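PDB 2WAO: endoglucanase E from Clostridium thermocellum, which deacetylates plant cell-wall polysaccharides through its family 2 carbohydrate esterase domain, whose active site also binds cellulose chains without cleaving them. Local coordinates for the beta-D-glucopyranose site. Residues are numbered along the deposited sequence; one frame, centred on the assembly and turned at random.

The beta-D-glucopyranose site. Residues 131, 136, 147, 176-177, 184, 224, 263, 265, 298-299, 305, 308-310. With BGC (beta-D-glucopyranose), chain B; BGC (beta-D-glucopyranose), chain C; BGC (beta-D-glucopyranose), chain D; BGC (beta-D-glucopyranose), chain E; BGC (beta-D-glucopyranose), chain F.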
loop_
_atom_site.group_PDB
_atom_site.type_symbol
_atom_site.label_atom_id
_atom_site.label_comp_id
_atom_site.label_asym_id
_atom_site.label_seq_id
_atom_site.Cartn_x
_atom_site.Cartn_y
_atom_site.Cartn_z
ATOM N N SER A 131 7.419 -5.199 2.976
ATOM C CA SER A 131 6.818 -5.111 4.307
ATOM C C SER A 131 6.669 -3.683 4.773
ATOM O O SER A 131 5.748 -3.373 5.492
ATOM C CB SER A 131 7.666 -5.853 5.341
ATOM O OG SER A 131 7.871 -7.200 4.942
ATOM N N TYR A 136 3.765 -3.512 7.865
ATOM C CA TYR A 136 4.045 -4.648 8.778
ATOM C C TYR A 136 4.466 -4.117 10.165
ATOM O O TYR A 136 5.440 -3.337 10.307
ATOM C CB TYR A 136 5.189 -5.453 8.154
ATOM C CG TYR A 136 5.716 -6.705 8.848
ATOM C CD1 TYR A 136 5.821 -7.905 8.124
ATOM C CD2 TYR A 136 6.219 -6.668 10.149
ATOM C CE1 TYR A 136 6.339 -9.023 8.687
ATOM C CE2 TYR A 136 6.743 -7.855 10.767
ATOM C CZ TYR A 136 6.837 -8.987 9.997
ATOM O OH TYR A 136 7.383 -10.135 10.520
ATOM N N PHE A 147 5.334 -10.867 13.744
ATOM C CA PHE A 147 4.192 -10.350 13.024
ATOM C C PHE A 147 2.864 -10.793 13.634
ATOM O O PHE A 147 2.645 -11.998 13.866
ATOM C CB PHE A 147 4.243 -10.831 11.579
ATOM C CG PHE A 147 3.105 -10.319 10.738
ATOM C CD1 PHE A 147 3.136 -9.001 10.249
ATOM C CD2 PHE A 147 2.025 -11.137 10.416
ATOM C CE1 PHE A 147 2.078 -8.506 9.425
ATOM C CE2 PHE A 147 0.950 -10.660 9.591
ATOM C CZ PHE A 147 0.981 -9.348 9.116
ATOM N N SER A 176 4.692 -8.475 2.007
ATOM C CA SER A 176 5.732 -8.579 3.050
ATOM C C SER A 176 6.789 -9.628 2.687
ATOM O O SER A 176 6.447 -10.719 2.220
ATOM C CB SER A 176 5.117 -8.876 4.409
ATOM O OG SER A 176 4.684 -7.674 5.009
ATOM N N GLY A 177 8.058 -9.250 2.824
ATOM C CA GLY A 177 9.198 -10.142 2.541
ATOM C C GLY A 177 9.611 -10.274 1.080
ATOM O O GLY A 177 10.559 -10.986 0.792
ATOM N N TYR A 184 12.709 -12.539 1.576
ATOM C CA TYR A 184 13.378 -12.550 2.886
ATOM C C TYR A 184 13.992 -13.923 3.230
ATOM O O TYR A 184 13.309 -14.933 3.174
ATOM C CB TYR A 184 12.419 -12.132 4.013
ATOM C CG TYR A 184 13.194 -12.144 5.310
ATOM C CD1 TYR A 184 14.156 -11.166 5.572
ATOM C CD2 TYR A 184 13.046 -13.202 6.213
ATOM C CE1 TYR A 184 14.930 -11.230 6.732
ATOM C CE2 TYR A 184 13.814 -13.263 7.384
ATOM C CZ TYR A 184 14.733 -12.266 7.623
ATOM O OH TYR A 184 15.475 -12.329 8.773
ATOM N N ASN A 224 14.742 -6.850 1.121
ATOM C CA ASN A 224 14.839 -8.305 1.245
ATOM C C ASN A 224 15.986 -8.841 0.401
ATOM O O ASN A 224 16.451 -9.945 0.626
ATOM C CB ASN A 224 13.465 -8.956 0.949
ATOM C CG ASN A 224 12.472 -8.569 1.971
ATOM O OD1 ASN A 224 11.486 -7.835 1.680
ATOM N ND2 ASN A 224 12.784 -8.887 3.207
ATOM N N MET A 263 15.055 0.539 6.669
ATOM C CA MET A 263 15.424 -0.678 7.405
ATOM C C MET A 263 16.825 -1.245 7.137
ATOM O O MET A 263 17.377 -1.909 7.994
ATOM C CB MET A 263 14.378 -1.785 7.217
ATOM C CG MET A 263 13.037 -1.411 7.821
ATOM S SD MET A 263 11.908 -2.808 7.660
ATOM C CE MET A 263 12.663 -4.000 8.799
ATOM N N TRP A 265 20.889 -1.489 6.779
ATOM C CA TRP A 265 21.973 -0.932 7.624
ATOM C C TRP A 265 23.298 -1.472 7.059
ATOM O O TRP A 265 23.332 -2.433 6.250
ATOM C CB TRP A 265 21.806 -1.377 9.105
ATOM C CG TRP A 265 21.943 -2.857 9.245
ATOM C CD1 TRP A 265 20.988 -3.817 8.972
ATOM C CD2 TRP A 265 23.134 -3.569 9.614
ATOM N NE1 TRP A 265 21.522 -5.080 9.178
ATOM C CE2 TRP A 265 22.824 -4.956 9.586
ATOM C CE3 TRP A 265 24.427 -3.161 10.000
ATOM C CZ2 TRP A 265 23.769 -5.950 9.892
ATOM C CZ3 TRP A 265 25.380 -4.158 10.334
ATOM C CH2 TRP A 265 25.034 -5.535 10.278
ATOM N N GLN A 298 18.240 5.910 7.539
ATOM C CA GLN A 298 18.105 4.695 8.343
ATOM C C GLN A 298 17.484 5.001 9.715
ATOM O O GLN A 298 17.863 5.968 10.379
ATOM C CB GLN A 298 19.492 4.129 8.528
ATOM C CG GLN A 298 19.508 2.853 9.273
ATOM C CD GLN A 298 20.908 2.447 9.705
ATOM O OE1 GLN A 298 21.931 2.984 9.242
ATOM N NE2 GLN A 298 20.952 1.489 10.587
ATOM N N GLN A 299 16.531 4.185 10.130
ATOM C CA GLN A 299 15.945 4.325 11.472
ATOM C C GLN A 299 17.063 4.020 12.493
ATOM O O GLN A 299 17.847 3.088 12.311
ATOM C CB GLN A 299 14.702 3.411 11.653
ATOM C CG GLN A 299 14.996 1.952 11.485
ATOM C CD GLN A 299 13.765 1.014 11.441
ATOM O OE1 GLN A 299 12.589 1.444 11.524
ATOM N NE2 GLN A 299 14.055 -0.287 11.295
ATOM N N TYR A 305 10.467 1.342 17.270
ATOM C CA TYR A 305 10.403 0.250 16.280
ATOM C C TYR A 305 9.099 -0.489 16.442
ATOM O O TYR A 305 8.563 -0.579 17.547
ATOM C CB TYR A 305 11.466 -0.824 16.541
ATOM C CG TYR A 305 12.882 -0.396 16.375
ATOM C CD1 TYR A 305 13.444 -0.242 15.099
ATOM C CD2 TYR A 305 13.672 -0.165 17.508
ATOM C CE1 TYR A 305 14.828 0.144 14.974
ATOM C CE2 TYR A 305 14.989 0.222 17.402
ATOM C CZ TYR A 305 15.562 0.372 16.149
ATOM O OH TYR A 305 16.886 0.765 16.090
ATOM N N ASP A 308 9.304 -6.986 14.657
ATOM C CA ASP A 308 10.438 -7.432 13.850
ATOM C C ASP A 308 11.320 -6.290 13.298
ATOM O O ASP A 308 11.872 -6.420 12.204
ATOM C CB ASP A 308 9.974 -8.391 12.717
ATOM C CG ASP A 308 9.535 -9.752 13.265
ATOM O OD1 ASP A 308 10.158 -10.200 14.267
ATOM O OD2 ASP A 308 8.575 -10.345 12.710
ATOM N N TRP A 309 11.466 -5.206 14.088
ATOM C CA TRP A 309 12.240 -4.002 13.686
ATOM C C TRP A 309 11.647 -3.222 12.517
ATOM O O TRP A 309 12.335 -2.347 11.954
ATOM C CB TRP A 309 13.667 -4.380 13.275
ATOM C CG TRP A 309 14.487 -5.085 14.323
ATOM C CD1 TRP A 309 14.347 -6.364 14.753
ATOM C CD2 TRP A 309 15.607 -4.541 15.029
ATOM N NE1 TRP A 309 15.296 -6.650 15.709
ATOM C CE2 TRP A 309 16.086 -5.547 15.889
ATOM C CE3 TRP A 309 16.231 -3.284 15.036
ATOM C CZ2 TRP A 309 17.160 -5.347 16.748
ATOM C CZ3 TRP A 309 17.321 -3.083 15.886
ATOM C CH2 TRP A 309 17.775 -4.116 16.725
ATOM N N HIS A 310 10.404 -3.523 12.100
ATOM C CA HIS A 310 9.824 -2.717 11.024
ATOM C C HIS A 310 9.487 -1.298 11.525
ATOM O O HIS A 310 9.453 -1.040 12.779
ATOM C CB HIS A 310 8.609 -3.432 10.422
ATOM C CG HIS A 310 8.996 -4.659 9.651
ATOM N ND1 HIS A 310 9.463 -5.797 10.268
ATOM C CD2 HIS A 310 9.066 -4.902 8.319
ATOM C CE1 HIS A 310 9.758 -6.714 9.355
ATOM N NE2 HIS A 310 9.511 -6.201 8.164
HETATM C C2 BGC B . 20.889 -0.091 13.286
HETATM C C3 BGC B . 19.936 -1.241 13.587
HETATM C C4 BGC B . 20.561 -2.581 13.217
HETATM C C5 BGC B . 21.978 -2.693 13.769
HETATM C C6 BGC B . 22.633 -3.997 13.329
HETATM C C1 BGC B . 22.282 -0.379 13.833
HETATM O O1 BGC B . 23.159 0.658 13.452
HETATM O O2 BGC B . 20.393 1.096 13.864
HETATM O O3 BGC B . 18.741 -1.064 12.860
HETATM O O4 BGC B . 20.036 -3.370 13.533
HETATM O O5 BGC B . 22.748 -1.603 13.312
HETATM O O6 BGC B . 24.034 -3.873 13.423
HETATM C C2 BGC C . 19.163 -5.590 13.158
HETATM C C3 BGC C . 18.562 -6.455 12.057
HETATM C C4 BGC C . 17.415 -5.729 11.340
HETATM C C5 BGC C . 17.701 -4.248 11.033
HETATM C C6 BGC C . 16.448 -3.498 10.599
HETATM C C1 BGC C . 19.437 -4.210 12.572
HETATM O O2 BGC C . 20.374 -6.162 13.547
HETATM O O3 BGC C . 18.116 -7.653 12.658
HETATM O O4 BGC C . 17.006 -6.633 10.435
HETATM O O5 BGC C . 18.232 -3.616 12.185
HETATM O O6 BGC C . 16.590 -2.073 10.647
HETATM C C2 BGC D . 15.135 -7.219 9.048
HETATM C C3 BGC D . 13.717 -7.784 9.081
HETATM C C4 BGC D . 13.648 -9.019 9.965
HETATM C C5 BGC D . 14.224 -8.728 11.355
HETATM C C6 BGC D . 14.356 -10.065 12.089
HETATM C C1 BGC D . 15.643 -6.992 10.485
HETATM O O2 BGC D . 15.174 -5.992 8.324
HETATM O O3 BGC D . 13.306 -8.093 7.769
HETATM O O4 BGC D . 12.407 -9.451 10.213
HETATM O O5 BGC D . 15.532 -8.143 11.303
HETATM O O6 BGC D . 14.925 -9.713 13.304
HETATM C C2 BGC E . 10.908 -11.363 10.049
HETATM C C3 BGC E . 10.275 -12.322 9.052
HETATM C C4 BGC E . 9.592 -11.528 7.933
HETATM C C5 BGC E . 10.625 -10.569 7.301
HETATM C C6 BGC E . 10.110 -9.757 6.095
HETATM C C1 BGC E . 11.840 -10.400 9.320
HETATM O O2 BGC E . 11.577 -12.115 11.067
HETATM O O3 BGC E . 9.311 -13.145 9.723
HETATM O O4 BGC E . 9.307 -12.503 7.060
HETATM O O5 BGC E . 11.124 -9.703 8.318
HETATM O O6 BGC E . 9.015 -8.962 6.514
HETATM C C2 BGC F . 7.891 -13.438 5.328
HETATM C C3 BGC F . 6.430 -13.521 4.870
HETATM C C4 BGC F . 5.487 -13.715 6.060
HETATM C C5 BGC F . 5.709 -12.578 7.037
HETATM C C6 BGC F . 4.717 -12.608 8.213
HETATM C C1 BGC F . 8.005 -12.453 6.486
HETATM O O2 BGC F . 8.755 -13.066 4.263
HETATM O O3 BGC F . 6.274 -14.508 3.871
HETATM O O4 BGC F . 4.147 -13.643 5.617
HETATM O O5 BGC F . 7.045 -12.753 7.480
HETATM O O6 BGC F . 5.149 -13.511 9.197
HETATM O O HOH W 1 10.488 -15.061 3.681
HETATM O O HOH W 2 3.594 -11.717 3.084
HETATM O O HOH W 3 17.462 -4.800 7.230
#
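Ser131 is the nucleophile of this SGNH/GDSL-type esterase site and His310 its catalytic base, and a cello-oligosaccharide lies along the cleft with one primary hydroxyl dipped between them. That hydroxyl, O6 of BGC (chain E), sits 2.6 Å from Ser131 OG and 3.3 Å from His310 NE2, both hydrogen bonds, so the glucan occupies the catalytic centre as a bound ligand. Gly177 N donates to Ser131 OG at 3.0 Å; with Asn224, whose ND2 points towards C6 of the same sugar, it probably forms the oxyanion hole. The imidazole is clamped flat: Met263 CE lies over the centre of one face and Tyr136 CD2 over the other, while O5 of the chain E sugar meets its edge in plane. Tyr136 carries Phe147 CD1 over its far face and gives its phenol OH to Asp308 OD2 at 2.5 Å, on the lone pair turned away from OD1; this bond pins the tip of the ring, while His310 and Phe147 on its two faces hold its tilt, and it may favour a charged carboxylate.

Further along, the chain C and chain B sugars are poorly ordered. O6 of BGC (chain C) donates in plane to a lone pair of Met263 O (2.8 Å). With CG between the backbone N and the carbonyl carbon (chi1 60°) and the chain extended beyond, Gln299 brings NE2 to the same O6 (3.2 Å), which lies in its amide plane; a second bond, NE2 to Trp309 O, nearly along the C=O axis, steadies the amide.

Aromatic rings grip the chain from different sides. Tyr184 lies under BGC (chain E), C5 standing 3.8 Å from the ring centroid in a CH-pi contact. Trp309 offers its six-membered ring to C2 of BGC (chain C), and the CE3 edge of its indole rests on the face of Tyr305, off towards the rim. At the chain B end, Trp265 presents a face to C6, 3.8 Å from CD2. Waters join BGC (chain F) O2 to Tyr184 O and BGC (chain D) O2 to Met263 O.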